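Local coordinates for HpcH/HpaI aldolase/citrate lyase family protein (Burkholderia cenocepacia, PDB 4MF4) that is of unknown function but belongs to the HpcH/HpaI aldolase/citrate lyase family, whose members fold as TIM barrels, at residues 102-111 with 158-169; 186-197 with 208-216. All coordinates share one frame; numbering follows the deposited sequence.

Contact 1. Residues 102-111 with 158-169; sequences RTLMFPCIET and QVAVIVQVESAR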
loop_
_atom_site.group_PDB
_atom_site.type_symbol
_atom_site.label_atom_id
_atom_site.label_comp_id
_atom_site.label_asym_id
_atom_site.label_seq_id
_atom_site.Cartn_x
_atom_site.Cartn_y
_atom_site.Cartn_z
ATOM N N ARG A 102 -23.516 -0.074 5.921
ATOM C CA ARG A 102 -24.880 0.336 6.299
ATOM C C ARG A 102 -25.282 -0.158 7.690
ATOM O O ARG A 102 -26.382 0.159 8.173
ATOM C CB ARG A 102 -25.900 -0.177 5.261
ATOM C CG ARG A 102 -25.631 0.382 3.879
ATOM C CD ARG A 102 -26.784 0.143 2.898
ATOM N NE ARG A 102 -26.971 -1.273 2.639
ATOM C CZ ARG A 102 -27.948 -1.768 1.872
ATOM N NH1 ARG A 102 -28.857 -0.971 1.289
ATOM N NH2 ARG A 102 -28.029 -3.066 1.688
ATOM N N THR A 103 -24.428 -0.960 8.321
ATOM C CA THR A 103 -24.649 -1.349 9.704
ATOM C C THR A 103 -23.373 -0.999 10.482
ATOM O O THR A 103 -22.265 -1.434 10.133
ATOM C CB THR A 103 -24.994 -2.843 9.849
ATOM O OG1 THR A 103 -26.138 -3.187 9.043
ATOM C CG2 THR A 103 -25.249 -3.185 11.295
ATOM N N LEU A 104 -23.528 -0.182 11.509
ATOM C CA LEU A 104 -22.407 0.307 12.292
ATOM C C LEU A 104 -22.542 -0.122 13.735
ATOM O O LEU A 104 -23.671 -0.101 14.299
ATOM C CB LEU A 104 -22.395 1.816 12.258
ATOM C CG LEU A 104 -22.033 2.504 10.969
ATOM C CD1 LEU A 104 -21.809 3.990 11.253
ATOM C CD2 LEU A 104 -20.833 1.851 10.328
ATOM N N MET A 105 -21.421 -0.530 14.325
ATOM C CA MET A 105 -21.361 -0.816 15.740
ATOM C C MET A 105 -20.554 0.292 16.436
ATOM O O MET A 105 -19.435 0.609 16.027
ATOM C CB MET A 105 -20.712 -2.176 16.020
ATOM C CG MET A 105 -20.775 -2.539 17.505
ATOM S SD MET A 105 -20.041 -4.124 17.905
ATOM C CE MET A 105 -20.814 -5.203 16.722
ATOM N N PHE A 106 -21.126 0.866 17.498
ATOM C CA PHE A 106 -20.449 1.895 18.313
ATOM C C PHE A 106 -19.982 1.306 19.660
ATOM O O PHE A 106 -20.789 0.724 20.430
ATOM C CB PHE A 106 -21.422 3.045 18.567
ATOM C CG PHE A 106 -21.740 3.830 17.360
ATOM C CD1 PHE A 106 -22.700 3.393 16.463
ATOM C CD2 PHE A 106 -21.036 4.996 17.087
ATOM C CE1 PHE A 106 -23.007 4.142 15.337
ATOM C CE2 PHE A 106 -21.319 5.733 15.966
ATOM C CZ PHE A 106 -22.315 5.296 15.079
ATOM N N PRO A 107 -18.689 1.433 19.954
ATOM C CA PRO A 107 -18.142 0.936 21.198
ATOM C C PRO A 107 -18.536 1.834 22.353
ATOM O O PRO A 107 -18.950 2.961 22.148
ATOM C CB PRO A 107 -16.628 1.011 20.988
ATOM C CG PRO A 107 -16.391 1.965 19.912
ATOM C CD PRO A 107 -17.673 2.075 19.095
ATOM N N CYS A 108 -18.350 1.362 23.566
ATOM C CA CYS A 108 -18.415 2.289 24.698
ATOM C C CYS A 108 -19.672 3.173 24.741
ATOM O O CYS A 108 -19.544 4.393 24.874
ATOM C CB CYS A 108 -17.229 3.290 24.632
ATOM S SG CYS A 108 -15.543 2.666 24.442
ATOM N N ILE A 109 -20.867 2.609 24.645
ATOM C CA ILE A 109 -22.074 3.448 24.743
ATOM C C ILE A 109 -22.577 3.293 26.186
ATOM O O ILE A 109 -22.940 2.186 26.584
ATOM C CB ILE A 109 -23.171 3.011 23.747
ATOM C CG1 ILE A 109 -22.740 3.259 22.292
ATOM C CG2 ILE A 109 -24.496 3.693 24.052
ATOM C CD1 ILE A 109 -22.617 4.705 21.877
ATOM N N GLU A 110 -22.610 4.383 26.945
ATOM C CA GLU A 110 -22.921 4.298 28.370
ATOM C C GLU A 110 -24.179 4.994 28.832
ATOM O O GLU A 110 -24.658 4.717 29.931
ATOM C CB GLU A 110 -21.759 4.876 29.139
ATOM C CG GLU A 110 -20.463 4.202 28.770
ATOM C CD GLU A 110 -19.374 4.547 29.754
ATOM O OE1 GLU A 110 -18.992 3.685 30.559
ATOM O OE2 GLU A 110 -18.944 5.721 29.741
ATOM N N THR A 111 -24.697 5.921 28.028
ATOM C CA THR A 111 -25.904 6.655 28.380
ATOM C C THR A 111 -26.864 6.744 27.203
ATOM O O THR A 111 -26.477 6.561 26.073
ATOM C CB THR A 111 -25.551 8.092 28.793
ATOM O OG1 THR A 111 -24.973 8.765 27.675
ATOM C CG2 THR A 111 -24.521 8.099 29.962
ATOM N N GLN A 158 -32.110 2.513 5.561
ATOM C CA GLN A 158 -31.311 1.305 5.466
ATOM C C GLN A 158 -30.107 1.282 6.399
ATOM O O GLN A 158 -29.378 0.306 6.399
ATOM C CB GLN A 158 -30.860 1.041 4.026
ATOM C CG GLN A 158 -31.988 0.902 3.002
ATOM C CD GLN A 158 -33.110 0.019 3.484
ATOM O OE1 GLN A 158 -32.879 -1.017 4.095
ATOM N NE2 GLN A 158 -34.331 0.450 3.248
ATOM N N VAL A 159 -29.909 2.334 7.190
ATOM C CA VAL A 159 -28.784 2.348 8.139
ATOM C C VAL A 159 -29.206 1.768 9.480
ATOM O O VAL A 159 -30.211 2.191 10.070
ATOM C CB VAL A 159 -28.235 3.765 8.360
ATOM C CG1 VAL A 159 -27.108 3.738 9.377
ATOM C CG2 VAL A 159 -27.708 4.336 7.068
ATOM N N ALA A 160 -28.466 0.770 9.949
ATOM C CA ALA A 160 -28.691 0.171 11.253
ATOM C C ALA A 160 -27.606 0.511 12.264
ATOM O O ALA A 160 -26.439 0.608 11.919
ATOM C CB ALA A 160 -28.819 -1.328 11.112
ATOM N N VAL A 161 -28.020 0.718 13.513
ATOM C CA VAL A 161 -27.117 1.110 14.581
ATOM C C VAL A 161 -27.133 0.036 15.678
ATOM O O VAL A 161 -28.178 -0.326 16.219
ATOM C CB VAL A 161 -27.481 2.481 15.161
ATOM C CG1 VAL A 161 -26.652 2.817 16.404
ATOM C CG2 VAL A 161 -27.374 3.576 14.107
ATOM N N ILE A 162 -25.944 -0.449 15.988
ATOM C CA ILE A 162 -25.678 -1.385 17.082
ATOM C C ILE A 162 -24.828 -0.648 18.135
ATOM O O ILE A 162 -23.747 -0.081 17.816
ATOM C CB ILE A 162 -24.876 -2.614 16.613
ATOM C CG1 ILE A 162 -25.557 -3.292 15.427
ATOM C CG2 ILE A 162 -24.716 -3.603 17.768
ATOM C CD1 ILE A 162 -24.772 -4.415 14.778
ATOM N N VAL A 163 -25.318 -0.640 19.378
ATOM C CA VAL A 163 -24.605 0.015 20.490
ATOM C C VAL A 163 -23.993 -1.045 21.414
ATOM O O VAL A 163 -24.676 -1.968 21.861
ATOM C CB VAL A 163 -25.498 0.984 21.269
ATOM C CG1 VAL A 163 -25.913 2.118 20.343
ATOM C CG2 VAL A 163 -26.741 0.336 21.862
ATOM N N GLN A 164 -22.708 -0.913 21.677
ATOM C CA GLN A 164 -22.059 -1.850 22.530
ATOM C C GLN A 164 -22.201 -1.361 23.972
ATOM O O GLN A 164 -21.843 -0.230 24.285
ATOM C CB GLN A 164 -20.602 -2.021 22.089
ATOM C CG GLN A 164 -19.916 -3.166 22.767
ATOM C CD GLN A 164 -18.590 -3.599 22.077
ATOM O OE1 GLN A 164 -18.174 -3.053 21.051
ATOM N NE2 GLN A 164 -17.920 -4.547 22.688
ATOM N N VAL A 165 -22.757 -2.205 24.839
ATOM C CA VAL A 165 -22.975 -1.832 26.235
ATOM C C VAL A 165 -21.914 -2.572 27.043
ATOM O O VAL A 165 -21.933 -3.785 27.155
ATOM C CB VAL A 165 -24.389 -2.184 26.698
ATOM C CG1 VAL A 165 -24.611 -1.712 28.129
ATOM C CG2 VAL A 165 -25.419 -1.545 25.786
ATOM N N GLU A 166 -20.964 -1.855 27.583
ATOM C CA GLU A 166 -19.792 -2.558 28.084
ATOM C C GLU A 166 -19.161 -1.944 29.308
ATOM O O GLU A 166 -17.990 -2.192 29.591
ATOM C CB GLU A 166 -18.758 -2.769 26.959
ATOM C CG GLU A 166 -18.183 -1.510 26.351
ATOM C CD GLU A 166 -17.440 -1.808 25.046
ATOM O OE1 GLU A 166 -17.122 -3.009 24.833
ATOM O OE2 GLU A 166 -17.187 -0.861 24.241
ATOM N N SER A 167 -19.985 -1.248 30.082
ATOM C CA SER A 167 -19.584 -0.591 31.284
ATOM C C SER A 167 -20.663 -0.736 32.325
ATOM O O SER A 167 -21.822 -1.016 32.008
ATOM C CB SER A 167 -19.464 0.877 30.954
ATOM O OG SER A 167 -20.674 1.261 30.303
ATOM N N ALA A 168 -20.326 -0.438 33.563
ATOM C CA ALA A 168 -21.295 -0.503 34.638
ATOM C C ALA A 168 -22.361 0.611 34.584
ATOM O O ALA A 168 -23.539 0.426 34.944
ATOM C CB ALA A 168 -20.567 -0.434 35.953
ATOM N N ARG A 169 -21.946 1.797 34.176
ATOM C CA ARG A 169 -22.903 2.885 34.005
ATOM C C ARG A 169 -23.859 2.510 32.864
ATOM O O ARG A 169 -25.053 2.758 32.923
ATOM C CB ARG A 169 -22.186 4.205 33.671
ATOM C CG ARG A 169 -23.146 5.300 33.208
ATOM C CD ARG A 169 -22.450 6.629 33.094
ATOM N NE ARG A 169 -21.158 6.518 32.410
ATOM C CZ ARG A 169 -20.265 7.505 32.341
ATOM N NH1 ARG A 169 -20.516 8.669 32.937
ATOM N NH2 ARG A 169 -19.113 7.333 31.684
#
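Backbone bonds join Arg-102 to Ala-160 and run on, from Leu-104 N to Ala-160 O (3.0 Å), through Ile-162 and Phe-106, to Gln-164 N on Phe-106 O (2.8 Å). The two strands lie in parallel with axes 4.7 Å apart, and Ile-162 fills the close-packed middle: its CD1 meets Thr-103 CG2 at 3.7 Å and its CG2 meets Met-105 CG. A branched side chain suits this place because each of its arms covers a different neighbour. Phe-106 and Val-161 meet on the other face, where Phe-106 and Leu-104 also pack on helix 90-98. These are the fourth and fifth strands of the eight-stranded TIM barrel; Thr-103, Met-105 and Ile-162 face its interior, while Leu-104, Phe-106, Val-161 and Val-163 face the helices. Farther along, Ile-109 N bonds to Gln-164 O, and Ile-109 lays CG1 across Val-163 CB (3.7 Å) nearly at a right angle. Glu-166 CG stands between the backbone N and the carbonyl carbon (chi1 62°), and the chain then extends so that OE2 takes Cys-108 N at 2.6 Å from its anti side, a little out of the carboxylate plane. Gln-164 OE1 accepts a hydrogen bond from Arg-84 of strand 80-84, beyond strand 103-106. Both ends are more open to solvent and held by long, polar side chains. Arg-102 and Gln-158 lie side by side, Arg-102 NH1 being 3.9 Å from Gln-158 CB. At the far end Glu-110 OE2 is paired with Arg-169 NH2 in a salt bridge modelled at a doubtfully short 2.5 Å, the carboxylate and guanidinium planes 81° apart.

Contact 2. Residues 186-197 with 208-216; sequences LFVGPADLAASL and VETAMARVL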
loop_
_atom_site.group_PDB
_atom_site.type_symbol
_atom_site.label_atom_id
_atom_site.label_comp_id
_atom_site.label_asym_id
_atom_site.label_seq_id
_atom_site.Cartn_x
_atom_site.Cartn_y
_atom_site.Cartn_z
ATOM N N LEU A 186 -28.642 -4.160 20.938
ATOM C CA LEU A 186 -27.755 -3.926 22.068
ATOM C C LEU A 186 -26.688 -4.991 21.983
ATOM O O LEU A 186 -27.031 -6.168 21.909
ATOM C CB LEU A 186 -28.480 -4.069 23.406
ATOM C CG LEU A 186 -29.704 -3.221 23.657
ATOM C CD1 LEU A 186 -30.448 -3.678 24.914
ATOM C CD2 LEU A 186 -29.318 -1.761 23.720
ATOM N N PHE A 187 -25.405 -4.620 22.032
ATOM C CA PHE A 187 -24.361 -5.643 21.911
ATOM C C PHE A 187 -23.524 -5.765 23.182
ATOM O O PHE A 187 -22.991 -4.792 23.667
ATOM C CB PHE A 187 -23.498 -5.313 20.698
ATOM C CG PHE A 187 -22.512 -6.390 20.329
ATOM C CD1 PHE A 187 -21.273 -6.415 20.907
ATOM C CD2 PHE A 187 -22.814 -7.318 19.363
ATOM C CE1 PHE A 187 -20.345 -7.356 20.531
ATOM C CE2 PHE A 187 -21.896 -8.279 18.983
ATOM C CZ PHE A 187 -20.655 -8.279 19.552
ATOM N N VAL A 188 -23.456 -6.961 23.740
ATOM C CA VAL A 188 -22.585 -7.244 24.899
ATOM C C VAL A 188 -21.204 -7.780 24.499
ATOM O O VAL A 188 -21.090 -8.836 23.848
ATOM C CB VAL A 188 -23.269 -8.303 25.824
ATOM C CG1 VAL A 188 -22.423 -8.576 27.056
ATOM C CG2 VAL A 188 -24.651 -7.842 26.261
ATOM N N GLY A 189 -20.147 -7.056 24.866
ATOM C CA GLY A 189 -18.790 -7.601 24.792
ATOM C C GLY A 189 -18.372 -8.119 26.176
ATOM O O GLY A 189 -18.066 -7.327 27.041
ATOM N N PRO A 190 -18.416 -9.436 26.419
ATOM C CA PRO A 190 -18.239 -9.825 27.840
ATOM C C PRO A 190 -16.881 -9.483 28.422
ATOM O O PRO A 190 -16.808 -9.093 29.596
ATOM C CB PRO A 190 -18.414 -11.337 27.816
ATOM C CG PRO A 190 -19.315 -11.564 26.664
ATOM C CD PRO A 190 -18.826 -10.592 25.613
ATOM N N ALA A 191 -15.835 -9.580 27.605
ATOM C CA ALA A 191 -14.489 -9.195 28.065
ATOM C C ALA A 191 -14.390 -7.756 28.565
ATOM O O ALA A 191 -13.857 -7.508 29.684
ATOM C CB ALA A 191 -13.448 -9.462 26.983
ATOM N N ASP A 192 -14.848 -6.760 27.793
ATOM C CA ASP A 192 -14.813 -5.367 28.308
ATOM C C ASP A 192 -15.805 -5.191 29.454
ATOM O O ASP A 192 -15.559 -4.410 30.372
ATOM C CB ASP A 192 -15.128 -4.299 27.237
ATOM C CG ASP A 192 -13.882 -3.537 26.736
ATOM O OD1 ASP A 192 -13.029 -3.078 27.538
ATOM O OD2 ASP A 192 -13.787 -3.354 25.516
ATOM N N LEU A 193 -16.934 -5.899 29.421
ATOM C CA LEU A 193 -17.889 -5.690 30.503
ATOM C C LEU A 193 -17.254 -6.173 31.807
ATOM O O LEU A 193 -17.274 -5.456 32.808
ATOM C CB LEU A 193 -19.222 -6.336 30.181
ATOM C CG LEU A 193 -20.368 -6.088 31.151
ATOM C CD1 LEU A 193 -20.616 -4.613 31.435
ATOM C CD2 LEU A 193 -21.636 -6.743 30.599
ATOM N N ALA A 194 -16.618 -7.349 31.771
ATOM C CA ALA A 194 -15.983 -7.898 32.962
ATOM C C ALA A 194 -14.892 -6.936 33.472
ATOM O O ALA A 194 -14.823 -6.654 34.678
ATOM C CB ALA A 194 -15.421 -9.282 32.680
ATOM N N ALA A 195 -14.090 -6.382 32.564
ATOM C CA ALA A 195 -13.070 -5.418 32.980
ATOM C C ALA A 195 -13.675 -4.181 33.662
ATOM O O ALA A 195 -13.204 -3.750 34.716
ATOM C CB ALA A 195 -12.203 -5.013 31.797
ATOM N N SER A 196 -14.702 -3.573 33.080
ATOM C CA SER A 196 -15.249 -2.355 33.711
ATOM C C SER A 196 -15.933 -2.629 35.042
ATOM O O SER A 196 -15.994 -1.746 35.918
ATOM C CB SER A 196 -16.210 -1.592 32.809
ATOM O OG SER A 196 -16.944 -0.679 33.613
ATOM N N LEU A 197 -16.412 -3.851 35.249
ATOM C CA LEU A 197 -17.039 -4.147 36.512
ATOM C C LEU A 197 -16.011 -4.605 37.552
ATOM O O LEU A 197 -16.399 -4.988 38.652
ATOM C CB LEU A 197 -18.132 -5.218 36.361
ATOM C CG LEU A 197 -19.234 -4.930 35.337
ATOM C CD1 LEU A 197 -20.104 -6.149 35.078
ATOM C CD2 LEU A 197 -20.120 -3.781 35.793
ATOM N N VAL A 208 -20.637 -10.262 36.782
ATOM C CA VAL A 208 -20.594 -10.067 35.331
ATOM C C VAL A 208 -21.759 -10.795 34.663
ATOM O O VAL A 208 -22.411 -10.229 33.756
ATOM C CB VAL A 208 -19.282 -10.539 34.701
ATOM C CG1 VAL A 208 -19.335 -10.344 33.188
ATOM C CG2 VAL A 208 -18.096 -9.795 35.283
ATOM N N GLU A 209 -22.054 -12.015 35.116
ATOM C CA GLU A 209 -23.216 -12.775 34.561
ATOM C C GLU A 209 -24.518 -12.050 34.861
ATOM O O GLU A 209 -25.387 -11.988 34.005
ATOM C CB GLU A 209 -23.233 -14.261 35.011
ATOM C CG GLU A 209 -22.058 -15.022 34.384
ATOM C CD GLU A 209 -22.088 -16.542 34.522
ATOM O OE1 GLU A 209 -22.660 -17.081 35.494
ATOM O OE2 GLU A 209 -21.472 -17.211 33.670
ATOM N N THR A 210 -24.626 -11.431 36.046
ATOM C CA THR A 210 -25.778 -10.624 36.410
ATOM C C THR A 210 -25.957 -9.390 35.523
ATOM O O THR A 210 -27.082 -9.078 35.099
ATOM C CB THR A 210 -25.710 -10.174 37.888
ATOM O OG1 THR A 210 -25.702 -11.318 38.739
ATOM C CG2 THR A 210 -26.884 -9.306 38.256
ATOM N N ALA A 211 -24.847 -8.709 35.222
ATOM C CA ALA A 211 -24.916 -7.587 34.350
ATOM C C ALA A 211 -25.366 -8.015 32.946
ATOM O O ALA A 211 -26.248 -7.370 32.356
ATOM C CB ALA A 211 -23.592 -6.861 34.299
ATOM N N MET A 212 -24.773 -9.071 32.418
ATOM C CA MET A 212 -25.120 -9.512 31.084
ATOM C C MET A 212 -26.612 -9.871 30.994
ATOM O O MET A 212 -27.281 -9.477 30.048
ATOM C CB MET A 212 -24.241 -10.682 30.659
ATOM C CG MET A 212 -22.746 -10.364 30.583
ATOM S SD MET A 212 -21.746 -11.856 30.396
ATOM C CE MET A 212 -22.366 -12.468 28.867
ATOM N N ALA A 213 -27.114 -10.629 31.981
ATOM C CA ALA A 213 -28.517 -11.030 32.063
ATOM C C ALA A 213 -29.411 -9.789 32.011
ATOM O O ALA A 213 -30.422 -9.789 31.298
ATOM C CB ALA A 213 -28.765 -11.857 33.345
ATOM N N ARG A 214 -29.028 -8.719 32.729
ATOM C CA ARG A 214 -29.788 -7.475 32.686
ATOM C C ARG A 214 -29.890 -6.881 31.297
ATOM O O ARG A 214 -30.958 -6.428 30.890
ATOM C CB ARG A 214 -29.257 -6.415 33.677
ATOM C CG ARG A 214 -30.150 -5.182 33.738
ATOM C CD ARG A 214 -29.721 -4.207 34.819
ATOM N NE ARG A 214 -30.316 -2.878 34.644
ATOM C CZ ARG A 214 -30.050 -1.838 35.424
ATOM N NH1 ARG A 214 -29.196 -1.943 36.437
ATOM N NH2 ARG A 214 -30.650 -0.691 35.202
ATOM N N VAL A 215 -28.788 -6.892 30.554
ATOM C CA VAL A 215 -28.778 -6.298 29.227
ATOM C C VAL A 215 -29.694 -7.099 28.287
ATOM O O VAL A 215 -30.523 -6.553 27.544
ATOM C CB VAL A 215 -27.317 -6.263 28.660
ATOM C CG1 VAL A 215 -27.323 -5.807 27.222
ATOM C CG2 VAL A 215 -26.442 -5.333 29.485
ATOM N N LEU A 216 -29.520 -8.413 28.293
ATOM C CA LEU A 216 -30.411 -9.301 27.512
ATOM C C LEU A 216 -31.900 -9.082 27.834
ATOM O O LEU A 216 -32.753 -9.017 26.925
ATOM C CB LEU A 216 -30.021 -10.764 27.760
ATOM C CG LEU A 216 -30.906 -11.863 27.145
ATOM C CD1 LEU A 216 -30.859 -11.720 25.627
ATOM C CD2 LEU A 216 -30.446 -13.253 27.555
#
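Pro-190 supplies the one ring in this contact: its CG corner lies 3.9 Å from Met-212 CE, the two side chains crossing at about a right angle, while Ile-228 and Ile-203 also touch the ring. The rest is almost wholly apolar. Met-212 reaches the ring because its chain bends at the last torsion (chi3 61°), and its flexible stem serves two more neighbours: CG rests 3.8 Å from Leu-193 CD2 and 4.0 Å from Val-188 CG1. The other branch of Val-188 is pressed against the helix, CG2 standing only 3.5 Å from Val-215 CG1, a snug carbon-carbon contact between two valines whose side chains run antiparallel, one beside the other. Strand 185-188 and the long helix 206-222 form a beta-alpha unit of the TIM barrel, the helix lying over the outside of the strand; its part 208-216 runs back against 186-188 at 163°. Helix 190-196, which Gly-189 precedes as N-cap, follows the strand in the chain, before the long helix, and crosses 208-216 at 123°, with axes 10.0 Å apart. Small residues suit that crossing. Ala-211 offers just a CB, met by Leu-197 CD1 at 3.6 Å, and Ala-194 leaves room for Val-208 CG2, 3.8 Å from Ala-194 CB. Leu-193 and Leu-197, one turn apart, reach over the same alanine, Ala-211, and Val-171 of helix 168-172 closes on both Leu-193 and Ala-211. Farther along, Leu-186 CD1 lies 3.9 Å from Val-215 O, with helix 174-178 packing against the same leucine.

Contact 1 and contact 2 have centres 13 Å apart and follow one another along the chain, joined by the adjacent strands 160-165 and 185-188. Two probable backbone hydrogen bonds tie them together: Val-163 O to Phe-187 N at 2.8 Å and Val-165 N to Phe-187 O at 2.8 Å. They also pack directly, Ala-168 CB against Leu-197 CD2 at 3.4 Å, and Glu-166 OE1 against Asp-192 CB at 3.4 Å. Bound 1,2-ethanediol, about 4 Å from the side chain of Gln-164 and about 6 Å from that of Pro-190, probably comes from the crystallisation liquor, but marks the C-terminal strand ends, where TIM barrels keep their active sites.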